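Local coordinates for protein alpha-fucosidase (Bifidobacterium bifidum, PDB 2EAB) that probably removes alpha-1,2-linked L-fucose from glycans by hydrolysis, this chain being the catalytic part of a longer membrane-associated protein, at residues K23-A26 with S27-D30; T170-D174 with G175-T179; G450-K453 with P454-T458; N627-S631 with W632-K636; T741-L744 with V745-Q748. One frame throughout, in Å; residues are numbered along the deposited sequence.

Contact 1 (K23-A26 with S27-D30)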
loop_
_atom_site.group_PDB
_atom_site.type_symbol
_atom_site.label_atom_id
_atom_site.label_comp_id
_atom_site.label_asym_id
_atom_site.label_seq_id
_atom_site.Cartn_x
_atom_site.Cartn_y
_atom_site.Cartn_z
ATOM N N LYS A 23 -18.044 18.823 13.691
ATOM C CA LYS A 23 -19.127 19.762 13.972
ATOM C C LYS A 23 -19.054 21.028 13.110
ATOM O O LYS A 23 -19.790 21.990 13.345
ATOM C CB LYS A 23 -19.125 20.137 15.457
ATOM C CG LYS A 23 -19.383 18.967 16.395
ATOM C CD LYS A 23 -19.572 19.441 17.827
ATOM C CE LYS A 23 -19.951 18.294 18.749
ATOM N NZ LYS A 23 -20.385 18.788 20.090
ATOM N N GLN A 24 -18.177 21.026 12.108
ATOM C CA GLN A 24 -18.029 22.177 11.217
ATOM C C GLN A 24 -17.483 21.737 9.855
ATOM O O GLN A 24 -16.852 20.676 9.761
ATOM C CB GLN A 24 -17.139 23.251 11.861
ATOM C CG GLN A 24 -15.652 22.908 11.937
ATOM C CD GLN A 24 -15.331 21.791 12.917
ATOM O OE1 GLN A 24 -15.782 21.801 14.065
ATOM N NE2 GLN A 24 -14.529 20.828 12.467
ATOM N N PRO A 25 -17.751 22.527 8.792
ATOM C CA PRO A 25 -17.208 22.249 7.454
ATOM C C PRO A 25 -15.689 22.158 7.400
ATOM O O PRO A 25 -15.000 22.623 8.305
ATOM C CB PRO A 25 -17.656 23.465 6.627
ATOM C CG PRO A 25 -18.130 24.476 7.614
ATOM C CD PRO A 25 -18.626 23.713 8.784
ATOM N N ALA A 26 -15.178 21.578 6.314
ATOM C CA ALA A 26 -13.738 21.508 6.070
ATOM C C ALA A 26 -13.065 22.873 6.216
ATOM O O ALA A 26 -12.014 22.981 6.841
ATOM C CB ALA A 26 -13.457 20.915 4.693
ATOM N N SER A 27 -13.686 23.912 5.654
ATOM C CA SER A 27 -13.141 25.275 5.696
ATOM C C SER A 27 -12.916 25.807 7.113
ATOM O O SER A 27 -12.110 26.717 7.313
ATOM C CB SER A 27 -14.049 26.240 4.932
ATOM O OG SER A 27 -15.328 26.316 5.533
ATOM N N GLN A 28 -13.627 25.234 8.084
ATOM C CA GLN A 28 -13.545 25.670 9.479
ATOM C C GLN A 28 -12.860 24.645 10.384
ATOM O O GLN A 28 -12.854 24.791 11.610
ATOM C CB GLN A 28 -14.942 25.995 10.014
ATOM C CG GLN A 28 -15.612 27.183 9.337
ATOM C CD GLN A 28 -16.967 27.514 9.937
ATOM O OE1 GLN A 28 -17.763 26.624 10.242
ATOM N NE2 GLN A 28 -17.240 28.803 10.104
ATOM N N THR A 29 -12.281 23.612 9.772
ATOM C CA THR A 29 -11.618 22.533 10.492
ATOM C C THR A 29 -10.115 22.809 10.554
ATOM O O THR A 29 -9.542 23.357 9.608
ATOM C CB THR A 29 -11.911 21.169 9.815
ATOM O OG1 THR A 29 -13.325 20.947 9.778
ATOM C CG2 THR A 29 -11.246 20.015 10.556
ATOM N N ASP A 30 -9.490 22.430 11.669
ATOM C CA ASP A 30 -8.066 22.656 11.907
ATOM C C ASP A 30 -7.203 22.064 10.794
ATOM O O ASP A 30 -7.226 20.852 10.556
ATOM C CB ASP A 30 -7.667 22.060 13.265
ATOM C CG ASP A 30 -6.276 22.478 13.716
ATOM O OD1 ASP A 30 -5.295 22.255 12.975
ATOM O OD2 ASP A 30 -6.161 23.005 14.843
#

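Contact 2 (T170-D174 with G175-T179)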
loop_
_atom_site.group_PDB
_atom_site.type_symbol
_atom_site.label_atom_id
_atom_site.label_comp_id
_atom_site.label_asym_id
_atom_site.label_seq_id
_atom_site.Cartn_x
_atom_site.Cartn_y
_atom_site.Cartn_z
ATOM N N THR A 170 -25.170 17.267 7.249
ATOM C CA THR A 170 -26.470 17.785 7.668
ATOM C C THR A 170 -26.309 19.122 8.380
ATOM O O THR A 170 -25.311 19.358 9.055
ATOM C CB THR A 170 -27.260 16.766 8.541
ATOM O OG1 THR A 170 -28.581 17.264 8.784
ATOM C CG2 THR A 170 -26.562 16.495 9.879
ATOM N N PHE A 171 -27.294 20.000 8.203
ATOM C CA PHE A 171 -27.348 21.270 8.922
ATOM C C PHE A 171 -28.729 21.888 8.792
ATOM O O PHE A 171 -29.487 21.541 7.888
ATOM C CB PHE A 171 -26.275 22.252 8.426
ATOM C CG PHE A 171 -26.341 22.541 6.951
ATOM C CD1 PHE A 171 -27.201 23.520 6.453
ATOM C CD2 PHE A 171 -25.534 21.840 6.058
ATOM C CE1 PHE A 171 -27.264 23.791 5.094
ATOM C CE2 PHE A 171 -25.588 22.107 4.691
ATOM C CZ PHE A 171 -26.455 23.085 4.208
ATOM N N LYS A 172 -29.040 22.801 9.707
ATOM C CA LYS A 172 -30.276 23.566 9.656
ATOM C C LYS A 172 -29.957 25.015 9.298
ATOM O O LYS A 172 -29.184 25.676 9.988
ATOM C CB LYS A 172 -31.020 23.487 10.993
ATOM C CG LYS A 172 -32.352 24.242 11.008
ATOM C CD LYS A 172 -33.141 24.011 12.288
ATOM C CE LYS A 172 -33.980 22.749 12.206
ATOM N NZ LYS A 172 -34.970 22.668 13.315
ATOM N N HIS A 173 -30.553 25.488 8.209
ATOM C CA HIS A 173 -30.362 26.855 7.739
ATOM C C HIS A 173 -31.718 27.525 7.574
ATOM O O HIS A 173 -32.569 27.037 6.826
ATOM C CB HIS A 173 -29.593 26.861 6.412
ATOM C CG HIS A 173 -29.424 28.223 5.813
ATOM N ND1 HIS A 173 -30.325 28.758 4.917
ATOM C CD2 HIS A 173 -28.462 29.160 5.985
ATOM C CE1 HIS A 173 -29.922 29.964 4.559
ATOM N NE2 HIS A 173 -28.795 30.232 5.193
ATOM N N ASP A 174 -31.915 28.630 8.296
ATOM C CA ASP A 174 -33.150 29.420 8.241
ATOM C C ASP A 174 -34.409 28.543 8.344
ATOM O O ASP A 174 -35.359 28.701 7.571
ATOM C CB ASP A 174 -33.165 30.285 6.970
ATOM C CG ASP A 174 -34.232 31.366 6.999
ATOM O OD1 ASP A 174 -34.455 31.973 8.069
ATOM O OD2 ASP A 174 -34.847 31.607 5.937
ATOM N N GLY A 175 -34.394 27.608 9.294
ATOM C CA GLY A 175 -35.546 26.753 9.578
ATOM C C GLY A 175 -35.626 25.449 8.802
ATOM O O GLY A 175 -36.431 24.577 9.135
ATOM N N VAL A 176 -34.791 25.308 7.773
ATOM C CA VAL A 176 -34.822 24.138 6.893
ATOM C C VAL A 176 -33.590 23.258 7.120
ATOM O O VAL A 176 -32.463 23.759 7.169
ATOM C CB VAL A 176 -34.901 24.551 5.395
ATOM C CG1 VAL A 176 -35.039 23.327 4.491
ATOM C CG2 VAL A 176 -36.059 25.515 5.157
ATOM N N THR A 177 -33.819 21.955 7.277
ATOM C CA THR A 177 -32.729 20.986 7.376
ATOM C C THR A 177 -32.340 20.480 5.991
ATOM O O THR A 177 -33.179 19.987 5.235
ATOM C CB THR A 177 -33.093 19.805 8.305
ATOM O OG1 THR A 177 -33.320 20.298 9.630
ATOM C CG2 THR A 177 -31.966 18.769 8.349
ATOM N N TYR A 178 -31.057 20.620 5.669
ATOM C CA TYR A 178 -30.508 20.131 4.411
ATOM C C TYR A 178 -29.594 18.955 4.695
ATOM O O TYR A 178 -28.782 19.009 5.618
ATOM C CB TYR A 178 -29.733 21.241 3.697
ATOM C CG TYR A 178 -30.600 22.411 3.291
ATOM C CD1 TYR A 178 -31.241 22.429 2.052
ATOM C CD2 TYR A 178 -30.785 23.499 4.147
ATOM C CE1 TYR A 178 -32.044 23.500 1.672
ATOM C CE2 TYR A 178 -31.588 24.576 3.780
ATOM C CZ TYR A 178 -32.208 24.570 2.542
ATOM O OH TYR A 178 -33.004 25.633 2.180
ATOM N N THR A 179 -29.748 17.885 3.921
ATOM C CA THR A 179 -28.859 16.732 4.058
ATOM C C THR A 179 -28.189 16.373 2.740
ATOM O O THR A 179 -28.741 16.602 1.657
ATOM C CB THR A 179 -29.567 15.468 4.618
ATOM O OG1 THR A 179 -30.370 14.858 3.604
ATOM C CG2 THR A 179 -30.427 15.802 5.836
HETATM O O HOH W 1 -33.091 27.693 3.923
#

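Contact 3 (G450-K453 with P454-T458). With EDO (1,2-ethanediol), chain H.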
loop_
_atom_site.group_PDB
_atom_site.type_symbol
_atom_site.label_atom_id
_atom_site.label_comp_id
_atom_site.label_asym_id
_atom_site.label_seq_id
_atom_site.Cartn_x
_atom_site.Cartn_y
_atom_site.Cartn_z
ATOM N N GLY A 450 2.137 -6.278 -15.210
ATOM C CA GLY A 450 2.239 -5.173 -16.159
ATOM C C GLY A 450 3.633 -4.587 -16.307
ATOM O O GLY A 450 3.921 -3.910 -17.293
ATOM N N LEU A 451 4.506 -4.837 -15.332
ATOM C CA LEU A 451 5.890 -4.386 -15.421
ATOM C C LEU A 451 6.754 -5.283 -16.296
ATOM O O LEU A 451 7.857 -4.894 -16.671
ATOM C CB LEU A 451 6.521 -4.271 -14.033
ATOM C CG LEU A 451 5.888 -3.267 -13.066
ATOM C CD1 LEU A 451 6.559 -3.353 -11.705
ATOM C CD2 LEU A 451 5.953 -1.841 -13.605
ATOM N N VAL A 452 6.278 -6.480 -16.637
ATOM C CA VAL A 452 7.138 -7.444 -17.317
ATOM C C VAL A 452 7.526 -6.994 -18.727
ATOM O O VAL A 452 8.710 -6.948 -19.047
ATOM C CB VAL A 452 6.553 -8.873 -17.288
ATOM C CG1 VAL A 452 7.435 -9.837 -18.075
ATOM C CG2 VAL A 452 6.394 -9.348 -15.841
ATOM N N LYS A 453 6.546 -6.670 -19.566
ATOM C CA LYS A 453 6.860 -6.239 -20.929
ATOM C C LYS A 453 7.750 -4.986 -20.995
ATOM O O LYS A 453 8.814 -5.038 -21.607
ATOM C CB LYS A 453 5.595 -6.092 -21.778
ATOM C CG LYS A 453 4.953 -7.424 -22.140
ATOM C CD LYS A 453 3.732 -7.223 -23.012
ATOM C CE LYS A 453 3.121 -8.555 -23.403
ATOM N NZ LYS A 453 1.927 -8.359 -24.265
ATOM N N PRO A 454 7.342 -3.869 -20.360
ATOM C CA PRO A 454 8.259 -2.719 -20.382
ATOM C C PRO A 454 9.578 -3.009 -19.658
ATOM O O PRO A 454 10.639 -2.558 -20.096
ATOM C CB PRO A 454 7.458 -1.620 -19.676
ATOM C CG PRO A 454 6.450 -2.349 -18.840
ATOM C CD PRO A 454 6.090 -3.555 -19.644
ATOM N N GLY A 455 9.513 -3.797 -18.590
ATOM C CA GLY A 455 10.696 -4.117 -17.801
ATOM C C GLY A 455 11.714 -4.968 -18.533
ATOM O O GLY A 455 12.900 -4.931 -18.203
ATOM N N ARG A 456 11.270 -5.736 -19.527
ATOM C CA ARG A 456 12.194 -6.498 -20.363
ATOM C C ARG A 456 13.059 -5.565 -21.215
ATOM O O ARG A 456 14.210 -5.883 -21.514
ATOM C CB ARG A 456 11.442 -7.508 -21.234
ATOM C CG ARG A 456 10.994 -8.743 -20.472
ATOM C CD ARG A 456 10.036 -9.568 -21.293
ATOM N NE ARG A 456 9.666 -10.814 -20.633
ATOM C CZ ARG A 456 8.764 -11.667 -21.110
ATOM N NH1 ARG A 456 8.143 -11.422 -22.259
ATOM N NH2 ARG A 456 8.496 -12.780 -20.446
ATOM N N VAL A 457 12.507 -4.416 -21.601
ATOM C CA VAL A 457 13.274 -3.395 -22.312
ATOM C C VAL A 457 14.363 -2.847 -21.389
ATOM O O VAL A 457 15.525 -2.768 -21.770
ATOM C CB VAL A 457 12.378 -2.241 -22.830
ATOM C CG1 VAL A 457 13.194 -1.229 -23.618
ATOM C CG2 VAL A 457 11.245 -2.778 -23.695
ATOM N N THR A 458 13.986 -2.497 -20.163
ATOM C CA THR A 458 14.934 -1.995 -19.176
ATOM C C THR A 458 16.016 -3.029 -18.864
ATOM O O THR A 458 17.198 -2.690 -18.766
ATOM C CB THR A 458 14.190 -1.581 -17.900
ATOM O OG1 THR A 458 13.191 -0.616 -18.250
ATOM C CG2 THR A 458 15.127 -0.963 -16.887
HETATM C C1 EDO H . 1.310 -3.836 -19.530
HETATM O O1 EDO H . 2.582 -4.500 -19.657
HETATM C C2 EDO H . 0.113 -4.713 -20.059
HETATM O O2 EDO H . 0.468 -5.168 -21.358
#

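Contact 4 (N627-S631 with W632-K636)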
loop_
_atom_site.group_PDB
_atom_site.type_symbol
_atom_site.label_atom_id
_atom_site.label_comp_id
_atom_site.label_asym_id
_atom_site.label_seq_id
_atom_site.Cartn_x
_atom_site.Cartn_y
_atom_site.Cartn_z
ATOM N N ASN A 627 27.716 -25.785 -17.061
ATOM C CA ASN A 627 27.132 -26.859 -16.254
ATOM C C ASN A 627 27.240 -26.696 -14.735
ATOM O O ASN A 627 26.759 -27.548 -13.985
ATOM C CB ASN A 627 27.731 -28.208 -16.674
ATOM C CG ASN A 627 27.570 -28.483 -18.158
ATOM O OD1 ASN A 627 26.510 -28.238 -18.737
ATOM N ND2 ASN A 627 28.624 -28.999 -18.781
ATOM N N ALA A 628 27.865 -25.612 -14.284
ATOM C CA ALA A 628 28.041 -25.375 -12.851
ATOM C C ALA A 628 26.702 -25.126 -12.159
ATOM O O ALA A 628 25.755 -24.642 -12.777
ATOM C CB ALA A 628 28.991 -24.217 -12.613
ATOM N N ASN A 629 26.631 -25.477 -10.878
ATOM C CA ASN A 629 25.421 -25.296 -10.090
ATOM C C ASN A 629 25.144 -23.815 -9.836
ATOM O O ASN A 629 25.847 -23.173 -9.061
ATOM C CB ASN A 629 25.539 -26.070 -8.772
ATOM C CG ASN A 629 24.276 -26.008 -7.927
ATOM O OD1 ASN A 629 23.296 -25.342 -8.277
ATOM N ND2 ASN A 629 24.299 -26.705 -6.797
ATOM N N ARG A 630 24.128 -23.284 -10.511
ATOM C CA ARG A 630 23.646 -21.925 -10.263
ATOM C C ARG A 630 22.155 -21.968 -9.949
ATOM O O ARG A 630 21.408 -21.041 -10.262
ATOM C CB ARG A 630 23.944 -21.004 -11.452
ATOM C CG ARG A 630 25.424 -20.712 -11.629
ATOM C CD ARG A 630 25.693 -19.776 -12.792
ATOM N NE ARG A 630 25.450 -20.406 -14.090
ATOM C CZ ARG A 630 26.359 -21.078 -14.794
ATOM N NH1 ARG A 630 27.598 -21.216 -14.339
ATOM N NH2 ARG A 630 26.025 -21.608 -15.963
ATOM N N SER A 631 21.732 -23.060 -9.314
ATOM C CA SER A 631 20.334 -23.253 -8.948
ATOM C C SER A 631 19.890 -22.242 -7.897
ATOM O O SER A 631 20.719 -21.607 -7.228
ATOM C CB SER A 631 20.105 -24.674 -8.434
ATOM O OG SER A 631 20.782 -24.886 -7.207
ATOM N N TRP A 632 18.581 -22.110 -7.734
ATOM C CA TRP A 632 18.048 -21.171 -6.761
ATOM C C TRP A 632 18.533 -21.464 -5.341
ATOM O O TRP A 632 18.890 -20.541 -4.613
ATOM C CB TRP A 632 16.524 -21.133 -6.809
ATOM C CG TRP A 632 15.975 -20.628 -8.113
ATOM C CD1 TRP A 632 16.662 -20.007 -9.127
ATOM C CD2 TRP A 632 14.610 -20.682 -8.532
ATOM N NE1 TRP A 632 15.805 -19.687 -10.151
ATOM C CE2 TRP A 632 14.537 -20.084 -9.808
ATOM C CE3 TRP A 632 13.434 -21.178 -7.948
ATOM C CZ2 TRP A 632 13.337 -19.980 -10.517
ATOM C CZ3 TRP A 632 12.241 -21.071 -8.652
ATOM C CH2 TRP A 632 12.204 -20.475 -9.921
ATOM N N SER A 633 18.559 -22.741 -4.952
ATOM C CA SER A 633 19.059 -23.130 -3.625
ATOM C C SER A 633 20.525 -22.753 -3.439
ATOM O O SER A 633 20.921 -22.264 -2.379
ATOM C CB SER A 633 18.884 -24.632 -3.384
ATOM O OG SER A 633 17.512 -24.989 -3.374
ATOM N N CYS A 634 21.330 -22.985 -4.475
ATOM C CA CYS A 634 22.743 -22.649 -4.422
ATOM C C CYS A 634 22.935 -21.141 -4.272
ATOM O O CYS A 634 23.612 -20.686 -3.351
ATOM C CB CYS A 634 23.464 -23.171 -5.660
ATOM S SG CYS A 634 25.203 -22.701 -5.705
ATOM N N ALA A 635 22.311 -20.369 -5.160
ATOM C CA ALA A 635 22.429 -18.911 -5.127
ATOM C C ALA A 635 22.009 -18.355 -3.765
ATOM O O ALA A 635 22.711 -17.534 -3.174
ATOM C CB ALA A 635 21.605 -18.278 -6.246
ATOM N N LYS A 636 20.875 -18.833 -3.257
ATOM C CA LYS A 636 20.343 -18.370 -1.976
ATOM C C LYS A 636 21.337 -18.619 -0.839
ATOM O O LYS A 636 21.535 -17.760 0.025
ATOM C CB LYS A 636 19.015 -19.073 -1.689
ATOM C CG LYS A 636 18.381 -18.738 -0.354
ATOM C CD LYS A 636 17.009 -19.374 -0.247
ATOM C CE LYS A 636 16.486 -19.334 1.173
ATOM N NZ LYS A 636 17.172 -20.321 2.045
#

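Contact 5 (T741-L744 with V745-Q748)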
loop_
_atom_site.group_PDB
_atom_site.type_symbol
_atom_site.label_atom_id
_atom_site.label_comp_id
_atom_site.label_asym_id
_atom_site.label_seq_id
_atom_site.Cartn_x
_atom_site.Cartn_y
_atom_site.Cartn_z
ATOM N N THR A 741 6.522 -0.789 20.275
ATOM C CA THR A 741 5.671 -0.735 19.087
ATOM C C THR A 741 4.486 0.194 19.324
ATOM O O THR A 741 4.191 1.064 18.495
ATOM C CB THR A 741 5.162 -2.129 18.675
ATOM O OG1 THR A 741 6.274 -3.011 18.503
ATOM C CG2 THR A 741 4.406 -2.052 17.361
ATOM N N TYR A 742 3.814 0.010 20.459
ATOM C CA TYR A 742 2.690 0.862 20.815
ATOM C C TYR A 742 3.096 2.332 20.944
ATOM O O TYR A 742 2.370 3.226 20.510
ATOM C CB TYR A 742 2.009 0.389 22.106
ATOM C CG TYR A 742 0.974 1.374 22.561
ATOM C CD1 TYR A 742 -0.231 1.503 21.876
ATOM C CD2 TYR A 742 1.224 2.228 23.631
ATOM C CE1 TYR A 742 -1.178 2.438 22.261
ATOM C CE2 TYR A 742 0.283 3.166 24.028
ATOM C CZ TYR A 742 -0.912 3.270 23.335
ATOM O OH TYR A 742 -1.844 4.203 23.714
ATOM N N GLN A 743 4.253 2.573 21.549
ATOM C CA GLN A 743 4.752 3.939 21.691
ATOM C C GLN A 743 4.946 4.608 20.326
ATOM O O GLN A 743 4.732 5.816 20.186
ATOM C CB GLN A 743 6.047 3.960 22.489
ATOM C CG GLN A 743 5.882 3.801 23.984
ATOM C CD GLN A 743 7.214 3.913 24.690
ATOM O OE1 GLN A 743 7.480 4.889 25.389
ATOM N NE2 GLN A 743 8.073 2.930 24.483
ATOM N N LEU A 744 5.336 3.820 19.323
ATOM C CA LEU A 744 5.464 4.333 17.961
ATOM C C LEU A 744 4.105 4.619 17.324
ATOM O O LEU A 744 3.964 5.599 16.594
ATOM C CB LEU A 744 6.312 3.398 17.091
ATOM C CG LEU A 744 7.798 3.371 17.466
ATOM C CD1 LEU A 744 8.448 2.139 16.881
ATOM C CD2 LEU A 744 8.541 4.638 17.024
ATOM N N VAL A 745 3.106 3.781 17.604
ATOM C CA VAL A 745 1.734 4.066 17.182
ATOM C C VAL A 745 1.264 5.395 17.784
ATOM O O VAL A 745 0.710 6.240 17.083
ATOM C CB VAL A 745 0.759 2.921 17.555
ATOM C CG1 VAL A 745 -0.687 3.331 17.295
ATOM C CG2 VAL A 745 1.090 1.653 16.775
ATOM N N GLU A 746 1.521 5.585 19.078
ATOM C CA GLU A 746 1.184 6.834 19.763
ATOM C C GLU A 746 1.822 8.024 19.065
ATOM O O GLU A 746 1.173 9.048 18.847
ATOM C CB GLU A 746 1.694 6.813 21.197
ATOM C CG GLU A 746 0.870 6.053 22.193
ATOM C CD GLU A 746 1.409 6.244 23.600
ATOM O OE1 GLU A 746 2.626 6.046 23.806
ATOM O OE2 GLU A 746 0.620 6.605 24.499
ATOM N N LEU A 747 3.100 7.881 18.729
ATOM C CA LEU A 747 3.830 8.959 18.075
ATOM C C LEU A 747 3.302 9.251 16.676
ATOM O O LEU A 747 3.246 10.415 16.276
ATOM C CB LEU A 747 5.332 8.680 18.061
ATOM C CG LEU A 747 6.033 8.805 19.422
ATOM C CD1 LEU A 747 7.424 8.189 19.389
ATOM C CD2 LEU A 747 6.090 10.258 19.897
ATOM N N GLN A 748 2.907 8.212 15.935
ATOM C CA GLN A 748 2.288 8.419 14.627
ATOM C C GLN A 748 0.991 9.213 14.754
ATOM O O GLN A 748 0.751 10.153 13.995
ATOM C CB GLN A 748 2.023 7.097 13.902
ATOM C CG GLN A 748 1.419 7.322 12.512
ATOM C CD GLN A 748 1.093 6.045 11.770
ATOM O OE1 GLN A 748 0.781 5.020 12.373
ATOM N NE2 GLN A 748 1.146 6.106 10.443
HETATM O O HOH W 2 4.795 7.271 22.552
#

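Contact 1 (K23-A26 with S27-D30)
Pro25 and Ala26 begin a single tight turn, with each carbonyl taking up an amide three residues on: Gln28 N gives to Pro25 O at 3.0 Å and Thr29 N to Ala26 O at 3.0 Å. Two such bonds in succession make a short 3-10 turn, which carries the chain out of strand 19-22 in the N-terminal domain of the family 65 type. Ala26 packs against Trp64 and Thr50.

The side chains add a second grip on the same carbonyl. Thr29 OG1 donates to Pro25 O at 2.8 Å, from the face of the carbonyl plane opposite to the one Gln28 N uses. That hydroxyl oxygen in turn accepts from Gln24 NE2 at 2.9 Å, a nearly straight bond (174°) in the plane of the amide. Gln24 can make it because its CG sits between the backbone N and the carbonyl carbon (chi1 72°) and the chain then bends at chi2, which lays CG against Gln28 O and turns the amide across Thr29. Gln24 NE2 is also bonded to Asp352, while Arg158 reaches both Thr29 OG1 and Gln24 O. With an alanine in place of Gln24, Asp352 would probably be left without this amide mate and the Thr29 hydroxyl, one donor poorer, would be held less firmly.

Ser27 OG is hydrogen-bonded to Glu66. The extended chain of Gln28 runs past the proline ring, where its OE1 comes to 3.4 Å from Pro25 CD.

Contact 2 (T170-D174 with G175-T179)
His173 and Val176 are joined by a pair of backbone hydrogen bonds, His173 N to Val176 O at 2.8 Å and Val176 N to His173 O at 3.0 Å. Phe171 and Tyr178 form the next hydrogen-bonded pair of this antiparallel beta hairpin, with Tyr178 N to Phe171 O at 2.9 Å. The strands are connected by a type I' turn, with Asp174 and Gly175 at its corner; at the backbone angles of Gly175 any side chain would strike the carbonyl oxygen of Asp174. A water sits in the ring planes of both His173 and Tyr178. It donates to His173 O and is hydrogen-bonded to His173 ND1 and Tyr178 OH, while His173 NE2 goes to Asp150 O.

On the same face as these rings, Phe171 has its CG between the backbone N and the carbonyl carbon (chi1 57°), which swings the ring over to the partner strand. There Tyr178 CB lies over its face, 4.1 Å from the ring centroid, and Phe171 CE1 meets Tyr178 CD2 at 3.7 Å. Phe148 stacks on His173 and also meets Tyr178. The hairpin is therefore two-sided: one face carries Phe171, Tyr178 and Val176, all buried, beside a partly exposed His173; the other carries three threonines and a lysine, all partly exposed.

Contact 3 (G450-K453 with P454-T458)
The carbonyls of Leu451 and Val452 accept the backbone bonds of this helical stretch: Gly455 N reaches Leu451 O at 2.8 Å and Arg456 N reaches Val452 O at 2.9 Å, both rather bent (136°). A weak third bond runs from Arg456 N to Lys453 O. Pro454 has no N-H to give, so Gly450 O meets its CD at 3.2 Å instead. That carbonyl accepts from O1 of a bound 1,2-ethanediol at 2.8 Å, a molecule probably left from crystallisation. A side chain at Gly455 would run into Leu451 O; having none, the glycine lets the two backbones come this close.

In the side-chain packing, Val452 CG1 lies over one face of the Arg456 guanidinium, toward its rim, 3.5 Å from NE. The arginine's CG is anti to its carbonyl carbon (chi1 -77°) and the chain extends to NE, so its CG grazes Val452 O at 3.2 Å before the flat head comes face-on to the valine methyl.

The charged ends look elsewhere: Arg456 NH2 makes a salt bridge to Glu537, NH1 bonds to Thr473 O and NH2 also to Pro474 O, while Lys453 NZ pairs with Glu471. A leucine in place of Arg456 would probably leave Glu537 without its positive partner and those two carbonyls without their donors.

The segment lies where helix 442-450 gives way to helix 452-463, and the latter is tied through Arg456 and Glu537 to helix 525-546, and by a backbone bond of Gly455 to Met482.

Contact 4 (N627-S631 with W632-K636)
Asn629 turns its CG anti to the backbone N (chi1 -176°), while Ser631 sets OG between its own N and carbonyl carbon (chi1 67°); together these bring both oxygens under the first turn of helix 632-639, beside Cys634. Asn629 OD1 then takes two bonds in its carbonyl plane, from Ser631 N at 3.0 Å and from Ser631 OG at 2.8 Å, the latter on a lone pair. With its proton spent there, Ser631 OG can face the helix as acceptor, and Cys634 N reaches it in a weak bond of 3.4 Å. The first regular helical bond, Ala635 N to Ser631 O, is 2.9 Å long and practically straight.

Cys634 packs its CB against Asn629 OD1 at 3.4 Å, and its SG, anti to the backbone N, closes the disulfide with Cys610. Asn629 ND2 binds the carbonyls of Asn606 and Thr608, so the amide is held at both ends and cannot readily turn over. The Trp632 ring packs on helices 525-546 and 577-596, and Arg630 makes a cation-pi contact with Phe623. The arrangement is an Asx turn leading into a serine N-cap, a standard way to start a helix, here tied by a disulfide to the preceding loop.

Contact 5 (T741-L744 with V745-Q748)
Tyr742 and Glu746 stand one turn apart on helix 738-751 of the family 95 catalytic domain, and their side chains carry the contact. The backbone is regular alpha helix, Glu746 N to Tyr742 O being 2.9 Å and Gln748 N to Leu744 O likewise 2.9 Å. Tyr742 sends its CG anti to the backbone N (chi1 172°), which brings the ring forward along the helix to the glutamate. The carboxylate carbon Glu746 CD comes to 3.3 Å from Tyr742 CE2, with the planes of ring and carboxylate inclined by 32°.

The polar ends share Lys368: Glu746 OE2 makes a salt bridge to its NZ, and Tyr742 OH is hydrogen-bonded both to that NZ and to Glu372. The other carboxylate oxygen, Glu746 OE1, accepts at 2.8 Å from a water that also donates to Gln743 O at 2.8 Å, so the carboxylate is held from two directions. Elsewhere round the helix, Leu744 packs on Ile729 and Trp732 of helix 722-734, Val745 on Asn772 and Met779 of helix 767-780, and the amide of Gln748 bonds to Asn772, Gly768 and Asp759. A largely buried helix packed against helices 722-734 and 767-780 is consistent with the (alpha/alpha)6 barrel of this clan of glycosidases.

How the contacts relate
All five contacts are in series along the chain, each within one continuous stretch; none nests in or crosses another. Contact 1 turns the chain just after strand 19-22, the edge of a nine-stranded antiparallel sheet, and contact 2 is the hairpin joining strands 166-173 and 176-185 of that same sheet; their centres lie about 17 Å apart without touching. Contacts 3, 4 and 5 belong to the helical catalytic domain: 450-458 lies at the junction of two helices, 632-636 opens one, and 741-748 lies within one. Contacts 3 and 4 lie on the same side of the chain's centre, centres about 25 Å apart, and both reach helix 525-546. Contact 5 has its centre about 27 Å from that of contact 1, nearer than to contacts 3 and 4.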